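Local coordinates for protein putative phosphoenolpyruvate-dependent sugar phosphotransferase system (PTS) permease (Klebsiella pneumoniae subsp. pneumoniae, PDB 3MTQ) that probably serves as a mannose-type IIA component of a phosphoenolpyruvate-dependent sugar phosphotransferase system, relaying phosphoryl groups during sugar uptake, at residues I25-G30 against N93-F98. Sequence-based numbering, arbitrary orientation.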
ATOM      1  N   ILE A  25     -11.339   1.978   8.590  1.00 23.82           N
ATOM      2  CA  ILE A  25     -10.420   1.109   9.310  1.00 23.16           C
ATOM      3  C   ILE A  25      -9.355   0.662   8.286  1.00 22.65           C
ATOM      4  O   ILE A  25      -9.689   0.191   7.154  1.00 21.85           O
ATOM      5  CB  ILE A  25     -11.068  -0.137   9.904  1.00 22.15           C
ATOM      6  CG1 ILE A  25     -12.037   0.206  11.022  1.00 23.60           C
ATOM      7  CG2 ILE A  25      -9.959  -1.119  10.380  1.00 22.63           C
ATOM      8  CD1 ILE A  25     -12.966  -0.960  11.387  1.00 24.89           C
ATOM      9  N   PHE A  26      -8.106   0.900   8.629  1.00 21.73           N
ATOM     10  CA  PHE A  26      -6.988   0.296   7.918  1.00 21.71           C
ATOM     11  C   PHE A  26      -6.572  -0.877   8.745  1.00 21.94           C
ATOM     12  O   PHE A  26      -6.254  -0.736   9.971  1.00 19.44           O
ATOM     13  CB  PHE A  26      -5.762   1.200   7.733  1.00 22.40           C
ATOM     14  CG  PHE A  26      -5.993   2.479   6.955  1.00 23.23           C
ATOM     15  CD1 PHE A  26      -7.164   2.726   6.228  1.00 22.69           C
ATOM     16  CD2 PHE A  26      -4.973   3.425   6.920  1.00 22.74           C
ATOM     17  CE1 PHE A  26      -7.320   3.931   5.544  1.00 26.83           C
ATOM     18  CE2 PHE A  26      -5.124   4.608   6.217  1.00 25.82           C
ATOM     19  CZ  PHE A  26      -6.291   4.862   5.539  1.00 24.53           C
ATOM     20  N   ALA A  27      -6.583  -2.050   8.115  1.00 20.19           N
ATOM     21  CA  ALA A  27      -6.246  -3.290   8.796  1.00 20.74           C
ATOM     22  C   ALA A  27      -5.121  -4.057   8.108  1.00 21.58           C
ATOM     23  O   ALA A  27      -5.165  -4.354   6.922  1.00 21.72           O
ATOM     24  CB  ALA A  27      -7.463  -4.159   9.009  1.00 17.92           C
ATOM     25  N   SER A  28      -4.068  -4.336   8.852  1.00 21.30           N
ATOM     26  CA  SER A  28      -2.881  -4.989   8.251  1.00 21.75           C
ATOM     27  C   SER A  28      -2.186  -5.995   9.158  1.00 22.35           C
ATOM     28  O   SER A  28      -2.313  -5.943  10.394  1.00 22.18           O
ATOM     29  CB  SER A  28      -1.871  -3.919   7.792  1.00 21.58           C
ATOM     30  OG  SER A  28      -1.236  -3.294   8.941  1.00 20.70           O
ATOM     31  N   HIS A  29      -1.431  -6.895   8.513  1.00 22.29           N
ATOM     32  CA  HIS A  29      -0.369  -7.652   9.183  1.00 21.72           C
ATOM     33  C   HIS A  29       0.669  -6.634   9.600  1.00 20.18           C
ATOM     34  O   HIS A  29       1.214  -5.889   8.822  1.00 18.91           O
ATOM     35  CB  HIS A  29       0.284  -8.685   8.244  1.00 22.50           C
ATOM     36  CG  HIS A  29      -0.623  -9.790   7.788  1.00 20.90           C
ATOM     37  ND1 HIS A  29      -1.554  -9.625   6.780  1.00 22.43           N
ATOM     38  CD2 HIS A  29      -0.669 -11.097   8.134  1.00 22.38           C
ATOM     39  CE1 HIS A  29      -2.174 -10.772   6.571  1.00 24.05           C
ATOM     40  NE2 HIS A  29      -1.641 -11.690   7.360  1.00 24.98           N
ATOM     41  N   GLY A  30       0.978  -6.531  10.889  1.00 21.39           N
ATOM     42  CA  GLY A  30       2.020  -5.609  11.231  1.00 20.46           C
ATOM     43  C   GLY A  30       1.632  -4.146  11.125  1.00 21.61           C
ATOM     44  O   GLY A  30       0.451  -3.790  11.011  1.00 22.34           O
ATOM     45  N   ASN A  93      -9.507 -12.051   5.981  1.00 21.78           N
ATOM     46  CA  ASN A  93     -10.380 -13.179   6.339  1.00 22.18           C
ATOM     47  C   ASN A  93     -11.237 -12.869   7.570  1.00 21.88           C
ATOM     48  O   ASN A  93     -12.418 -13.125   7.612  1.00 20.99           O
ATOM     49  CB  ASN A  93      -9.580 -14.492   6.572  1.00 22.82           C
ATOM     50  CG  ASN A  93      -8.888 -15.044   5.298  1.00 25.07           C
ATOM     51  OD1 ASN A  93      -9.240 -14.704   4.172  1.00 27.52           O
ATOM     52  ND2 ASN A  93      -7.895 -15.911   5.497  1.00 28.34           N
ATOM     53  N   GLU A  94     -10.625 -12.312   8.611  1.00 22.06           N
ATOM     54  CA  GLU A  94     -11.368 -12.032   9.795  1.00 22.55           C
ATOM     55  C   GLU A  94     -12.503 -11.013   9.601  1.00 24.18           C
ATOM     56  O   GLU A  94     -13.447 -11.003  10.385  1.00 24.41           O
ATOM     57  CB  GLU A  94     -10.389 -11.553  10.891  1.00 22.42           C
ATOM     58  CG  GLU A  94      -9.510 -12.620  11.383  1.00 25.28           C
ATOM     59  CD  GLU A  94     -10.290 -13.697  12.132  1.00 28.29           C
ATOM     60  OE1 GLU A  94     -11.230 -13.362  12.903  1.00 32.61           O
ATOM     61  OE2 GLU A  94      -9.974 -14.872  11.922  1.00 31.30           O
ATOM     62  N   PHE A  95     -12.448 -10.193   8.542  1.00 24.37           N
ATOM     63  CA  PHE A  95     -13.447  -9.152   8.318  1.00 24.33           C
ATOM     64  C   PHE A  95     -14.583  -9.594   7.397  1.00 24.08           C
ATOM     65  O   PHE A  95     -15.670  -9.010   7.434  1.00 23.42           O
ATOM     66  CB  PHE A  95     -12.800  -7.895   7.729  1.00 24.62           C
ATOM     67  CG  PHE A  95     -12.104  -7.045   8.742  1.00 26.50           C
ATOM     68  CD1 PHE A  95     -12.828  -6.169   9.518  1.00 26.80           C
ATOM     69  CD2 PHE A  95     -10.731  -7.132   8.924  1.00 25.96           C
ATOM     70  CE1 PHE A  95     -12.183  -5.386  10.476  1.00 27.57           C
ATOM     71  CE2 PHE A  95     -10.086  -6.367   9.865  1.00 25.64           C
ATOM     72  CZ  PHE A  95     -10.802  -5.483  10.639  1.00 26.36           C
ATOM     73  N   VAL A  96     -14.352 -10.658   6.632  1.00 23.96           N
ATOM     74  CA  VAL A  96     -15.363 -11.186   5.716  1.00 25.01           C
ATOM     75  C   VAL A  96     -16.712 -11.490   6.414  1.00 25.64           C
ATOM     76  O   VAL A  96     -17.784 -11.335   5.825  1.00 24.70           O
ATOM     77  CB  VAL A  96     -14.763 -12.390   4.950  1.00 25.64           C
ATOM     78  CG1 VAL A  96     -15.806 -13.227   4.210  1.00 27.12           C
ATOM     79  CG2 VAL A  96     -13.680 -11.871   4.014  1.00 24.52           C
ATOM     80  N   ARG A  97     -16.658 -11.824   7.701  1.00 26.90           N
ATOM     81  CA  ARG A  97     -17.870 -12.188   8.444  1.00 27.81           C
ATOM     82  C   ARG A  97     -18.815 -11.008   8.609  1.00 28.15           C
ATOM     83  O   ARG A  97     -20.015 -11.195   8.801  1.00 28.02           O
ATOM     84  CB  ARG A  97     -17.520 -12.754   9.829  1.00 28.52           C
ATOM     85  CG  ARG A  97     -16.552 -11.938  10.598  1.00 29.67           C
ATOM     86  CD  ARG A  97     -16.751 -11.995  12.096  1.00 33.48           C
ATOM     87  NE  ARG A  97     -17.335 -13.248  12.563  1.00 38.22           N
ATOM     88  CZ  ARG A  97     -16.667 -14.287  13.066  1.00 41.24           C
ATOM     89  NH1 ARG A  97     -17.345 -15.373  13.460  1.00 40.51           N
ATOM     90  NH2 ARG A  97     -15.345 -14.263  13.180  1.00 43.70           N
ATOM     91  N   PHE A  98     -18.271  -9.791   8.575  1.00 28.83           N
ATOM     92  CA  PHE A  98     -19.062  -8.569   8.780  1.00 28.82           C
ATOM     93  C   PHE A  98     -19.815  -8.061   7.570  1.00 29.35           C
ATOM     94  O   PHE A  98     -20.541  -7.062   7.661  1.00 28.88           O
ATOM     95  CB  PHE A  98     -18.194  -7.451   9.346  1.00 29.53           C
ATOM     96  CG  PHE A  98     -17.594  -7.796  10.648  1.00 27.91           C
ATOM     97  CD1 PHE A  98     -18.314  -7.642  11.813  1.00 30.80           C
ATOM     98  CD2 PHE A  98     -16.312  -8.330  10.716  1.00 31.69           C
ATOM     99  CE1 PHE A  98     -17.743  -7.981  13.046  1.00 26.97           C
ATOM    100  CE2 PHE A  98     -15.744  -8.675  11.939  1.00 30.12           C
ATOM    101  CZ  PHE A  98     -16.480  -8.499  13.104  1.00 28.36           C
TER
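Ala27 and Ile25 approach the Phe95 ring obliquely, at CE2 and CZ. Ala27 CB lies 3.5 Å from Phe95 CE2, a close apolar approach. The same methyl is 3.9 Å from Phe95 CZ. Ile25 CG2, by comparison, comes no nearer than 4.5 Å to Phe95 CZ. The second flat group, the Phe98 ring, belongs to the helical side: Arg97 CD rests 3.4 Å above one face, offset toward the rim, and Phe95 CA sits in plane at its edge.

With the nearest CA atoms, those of Ala27 and Phe95, 9.3 Å apart, the length of the Phe95 side chain brings its ring to the strand. Phe95 CG is anti to its carbonyl carbon (chi1 -79°), which carries the ring out in that direction. Ile25 and Ala27 both point toward helix 90-96, as alternate residues of a strand do, while Phe26 between them points away.

Past the contact, the strand ends where Ser28 OG donates to Gly30 O over 2.7 Å, from 44° out of the carbonyl plane, and His29 O is hydrogen-bonded to Ser39 of the second subunit.

The arrangement packs helix 90-96 on strand 22-29 in a parallel alpha/beta fold of strand order 2-1-3-4. Phe95 lies over strands 22-29 and 79-84, touching Val82 and Thr84 of the latter, and also meets Val67 of helix 63-72. With all three touching residues buried and only carbon atoms meeting, the contact implies cohesion by hydrophobic burial and van der Waals fit, without polar direction.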